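Local atomic coordinates of beta-galactosidase (Trichoderma reesei, PDB entry 3OG2), a protein that probably hydrolyses terminal non-reducing beta-D-galactose residues from beta-D-galactosides, as a glycoside hydrolase of family 35. Residues Thr27-His31 with Ser32-His36; Lys163-Ile166 with Thr167-Gly170. One frame throughout, in Å; residues are numbered along the deposited sequence.

Interaction 1: residues Thr27-His31 with Ser32-His36; sequences TWDEH and SLFVH
The Phe34 ring meets the Asp29 carboxylate at its edge. Asp29 CG lies in the plane of the ring, 3.6 Å from Phe34 CE1, and the two planes stand 83° apart. Trp28 CA also comes to this edge, near the ring plane. Thr27 OG1 approaches obliquely and sits 3.4 Å from Phe34 CB. The torsion of Thr27 places OG1 between its backbone N and carbonyl carbon (chi1 60°), which turns the hydroxyl to the Phe34 side. On the other face of the hairpin Trp28 CB meets Leu33 CD1 at 4.1 Å, and the indole leads away to Pro211, Asp233 and Thr272.

The motif is a beta hairpin of strands 26-28 and 33-35, joined to the barrel sheet through strand 38-47. Thr27 and Phe34 form an antiparallel hydrogen-bonded pair. Phe34 N gives to Thr27 O at 2.7 Å, and Thr27 N gives to Phe34 O in return. Trp28 and Leu33 form the non-hydrogen-bonded pair. Beyond it, Asp29 N donates to Ser32 O at 3.0 Å.

The turn is held by Asp29 OD1, which takes two backbone N-H groups. His31 N, two residues on, donates to Asp29 OD1 at 2.9 Å, which is an Asx turn; it comes from above the carboxylate plane. Ser32 N donates to Asp29 OD1 at 3.3 Å, nearly in line with the C-O bond. Asp29 OD2 forms a salt bridge with Arg39, which also bonds Ser32 OG. With an alanine here instead of Asp29, His31 N and Ser32 N would probably lose their shared acceptor and Arg39 this carboxylate. Ser32 OG also bonds Leu33 O at 2.9 Å.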
# COMPACT_ATOMS: atom_id res chain seq x y z
N THR A 27 9.04 16.80 -19.15
CA THR A 27 9.57 18.10 -18.83
C THR A 27 8.63 18.76 -17.82
O THR A 27 7.62 18.13 -17.40
CB THR A 27 9.79 18.96 -20.09
OG1 THR A 27 8.54 19.15 -20.80
CG2 THR A 27 10.81 18.35 -21.04
N TRP A 28 8.89 19.99 -17.41
CA TRP A 28 8.06 20.58 -16.36
C TRP A 28 8.18 22.11 -16.47
O TRP A 28 9.17 22.61 -17.01
CB TRP A 28 8.44 20.11 -14.92
CG TRP A 28 9.83 20.61 -14.56
CD1 TRP A 28 10.15 21.80 -13.96
CD2 TRP A 28 11.06 19.91 -14.83
NE1 TRP A 28 11.49 21.92 -13.83
CE2 TRP A 28 12.08 20.78 -14.34
CE3 TRP A 28 11.43 18.68 -15.40
CZ2 TRP A 28 13.41 20.45 -14.42
CZ3 TRP A 28 12.78 18.41 -15.47
CH2 TRP A 28 13.76 19.27 -14.99
N ASP A 29 7.22 22.79 -15.85
CA ASP A 29 7.42 24.19 -15.52
C ASP A 29 6.75 24.51 -14.20
O ASP A 29 6.54 23.57 -13.37
CB ASP A 29 6.92 25.03 -16.71
CG ASP A 29 5.43 25.03 -16.93
OD1 ASP A 29 4.65 24.41 -16.13
OD2 ASP A 29 4.97 25.64 -17.92
N GLU A 30 6.44 25.75 -13.92
CA GLU A 30 5.90 26.11 -12.62
C GLU A 30 4.56 25.42 -12.38
O GLU A 30 4.21 25.29 -11.20
CB GLU A 30 5.68 27.62 -12.50
CG GLU A 30 6.87 28.49 -12.68
CD GLU A 30 7.15 28.90 -14.11
OE1 GLU A 30 6.83 28.26 -15.13
OE2 GLU A 30 7.80 29.97 -14.18
N HIS A 31 3.85 25.06 -13.46
CA HIS A 31 2.46 24.58 -13.27
C HIS A 31 2.29 23.09 -13.27
O HIS A 31 1.45 22.57 -12.54
CB HIS A 31 1.56 25.16 -14.38
CG HIS A 31 1.71 26.64 -14.51
ND1 HIS A 31 1.41 27.49 -13.50
CD2 HIS A 31 2.15 27.37 -15.56
CE1 HIS A 31 1.64 28.75 -13.92
NE2 HIS A 31 2.09 28.68 -15.18
N SER A 32 3.08 22.38 -14.10
CA SER A 32 2.84 20.93 -14.25
C SER A 32 4.02 20.27 -14.91
O SER A 32 4.89 20.90 -15.53
CB SER A 32 1.57 20.66 -15.07
OG SER A 32 1.77 20.96 -16.45
N LEU A 33 4.01 18.94 -14.80
CA LEU A 33 4.74 18.11 -15.75
C LEU A 33 4.14 18.21 -17.13
O LEU A 33 2.95 18.49 -17.33
CB LEU A 33 4.66 16.67 -15.17
CG LEU A 33 5.85 15.80 -15.33
CD1 LEU A 33 7.00 16.35 -14.47
CD2 LEU A 33 5.53 14.39 -14.95
N PHE A 34 4.97 17.91 -18.10
CA PHE A 34 4.55 17.65 -19.48
C PHE A 34 5.04 16.27 -19.86
O PHE A 34 6.23 15.95 -19.59
CB PHE A 34 5.17 18.65 -20.44
CG PHE A 34 4.76 20.11 -20.36
CD1 PHE A 34 5.09 20.87 -19.26
CD2 PHE A 34 4.03 20.70 -21.40
CE1 PHE A 34 4.73 22.22 -19.15
CE2 PHE A 34 3.74 22.07 -21.30
CZ PHE A 34 4.11 22.83 -20.23
N VAL A 35 4.20 15.46 -20.46
CA VAL A 35 4.58 14.15 -20.94
C VAL A 35 4.31 14.14 -22.44
O VAL A 35 3.15 14.37 -22.86
CB VAL A 35 3.83 13.03 -20.16
CG1 VAL A 35 4.19 11.66 -20.81
CG2 VAL A 35 4.14 13.02 -18.68
N HIS A 36 5.33 13.91 -23.26
CA HIS A 36 5.21 14.01 -24.71
C HIS A 36 4.59 15.37 -25.08
O HIS A 36 3.82 15.47 -26.04
CB HIS A 36 4.39 12.86 -25.28
CG HIS A 36 4.95 11.48 -25.14
ND1 HIS A 36 6.13 11.12 -25.76
CD2 HIS A 36 4.57 10.34 -24.52
CE1 HIS A 36 6.44 9.84 -25.52
NE2 HIS A 36 5.49 9.34 -24.76

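Interaction 2: residues Lys163-Ile166 with Thr167-Gly170; sequences KAQI and TNGG
Gln165 O takes two backbone N-H groups in a Schellman motif, built on the short 3-10 turn at Ile166 and Thr167 between helix 144-163 and strand 172-177. Gly170 N donates to Gln165 O at 2.9 Å, the 6→1 bond of the motif. Asn168 N donates to Gln165 O at 2.8 Å, from the opposite face of the carbonyl plane. Gly169 N bonds Ile166 O at 3.1 Å, the 5→2 bond, from well above its plane. Gly169 is the C' residue, with positive phi (86°), where a side chain would be jammed against the preceding carbonyl.

Gly170 closes the curl on Ala164 O. A CB there would clash with that oxygen.

Gln165 and Thr167 lie side by side and point the same way. A chi1 of 46° sets Thr167 OG1 between its own N and carbonyl carbon, 3.4 Å from Gln165 CB. The Gln165 amide reaches on: OE1 accepts from Ile209 N and Val210 N, and NE2 gives to Ala162 O and Gly207 O. Gly169 O accepts from Lys568 and Gln569. Backbone bonds to Val172 tie Ala164 and Ile166 to the next strand. A water donates to Lys163 O at 2.7 Å and more weakly to Asn168 O.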
# COMPACT_ATOMS: atom_id res chain seq x y z
N LYS A 163 16.15 1.00 -18.01
CA LYS A 163 15.66 0.34 -19.23
C LYS A 163 14.15 0.53 -19.39
O LYS A 163 13.67 0.52 -20.52
CB LYS A 163 16.05 -1.15 -19.12
CG LYS A 163 17.54 -1.37 -19.12
CD LYS A 163 17.99 -2.81 -19.05
CE LYS A 163 19.47 -2.94 -19.24
NZ LYS A 163 20.33 -2.43 -18.13
N ALA A 164 13.47 0.75 -18.28
CA ALA A 164 12.00 0.89 -18.28
C ALA A 164 11.58 2.34 -18.42
O ALA A 164 10.40 2.66 -18.31
CB ALA A 164 11.44 0.29 -17.01
N GLN A 165 12.50 3.29 -18.62
CA GLN A 165 12.10 4.68 -18.80
C GLN A 165 11.30 4.90 -20.06
O GLN A 165 11.43 4.21 -21.07
CB GLN A 165 13.39 5.55 -18.87
CG GLN A 165 14.03 5.70 -17.48
CD GLN A 165 15.36 6.40 -17.60
OE1 GLN A 165 15.57 7.47 -16.98
NE2 GLN A 165 16.33 5.86 -18.33
N ILE A 166 10.44 5.94 -19.96
CA ILE A 166 9.62 6.36 -21.09
C ILE A 166 10.47 6.72 -22.32
O ILE A 166 10.04 6.58 -23.48
CB ILE A 166 8.70 7.51 -20.64
CG1 ILE A 166 7.66 7.84 -21.67
CG2 ILE A 166 9.51 8.77 -20.28
CD1 ILE A 166 6.59 8.84 -21.23
N THR A 167 11.74 7.14 -22.11
CA THR A 167 12.66 7.46 -23.21
C THR A 167 13.06 6.20 -23.95
O THR A 167 13.61 6.32 -25.05
CB THR A 167 13.91 8.15 -22.63
OG1 THR A 167 14.34 7.43 -21.51
CG2 THR A 167 13.56 9.56 -22.16
N ASN A 168 12.83 5.03 -23.40
CA ASN A 168 13.09 3.73 -24.02
C ASN A 168 11.79 2.97 -24.32
O ASN A 168 11.86 1.79 -24.55
CB ASN A 168 13.88 2.78 -23.10
CG ASN A 168 15.22 3.37 -22.84
OD1 ASN A 168 15.81 3.94 -23.79
ND2 ASN A 168 15.71 3.25 -21.63
N GLY A 169 10.65 3.63 -24.28
CA GLY A 169 9.40 2.95 -24.57
C GLY A 169 8.77 2.27 -23.37
O GLY A 169 7.87 1.45 -23.57
N GLY A 170 9.22 2.59 -22.15
CA GLY A 170 8.69 1.97 -20.93
C GLY A 170 7.86 2.99 -20.15
O GLY A 170 7.59 4.14 -20.57
O HOH W 1 11.33 -0.06 -21.80

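Interactions 1 and 2 lie in series along the chain, with their centres about 18 Å apart. They meet at the side chain of Ile166. Its CD1 packs 3.7 Å from Val35 CG1 and also 3.7 Å from His36 NE2. The end of the 27-36 hairpin therefore rests on the turn at 163-170. Ile25, which pairs with the backbone of His36, touches Ile166 as well. Both interactions flank strands of the TIM-barrel domain. Strand 33-35 pairs with strand 38-47, and the 163-170 turn leads into strand 172-177. Both lie away from the galactose-binding residues, such as Glu180 and Glu278.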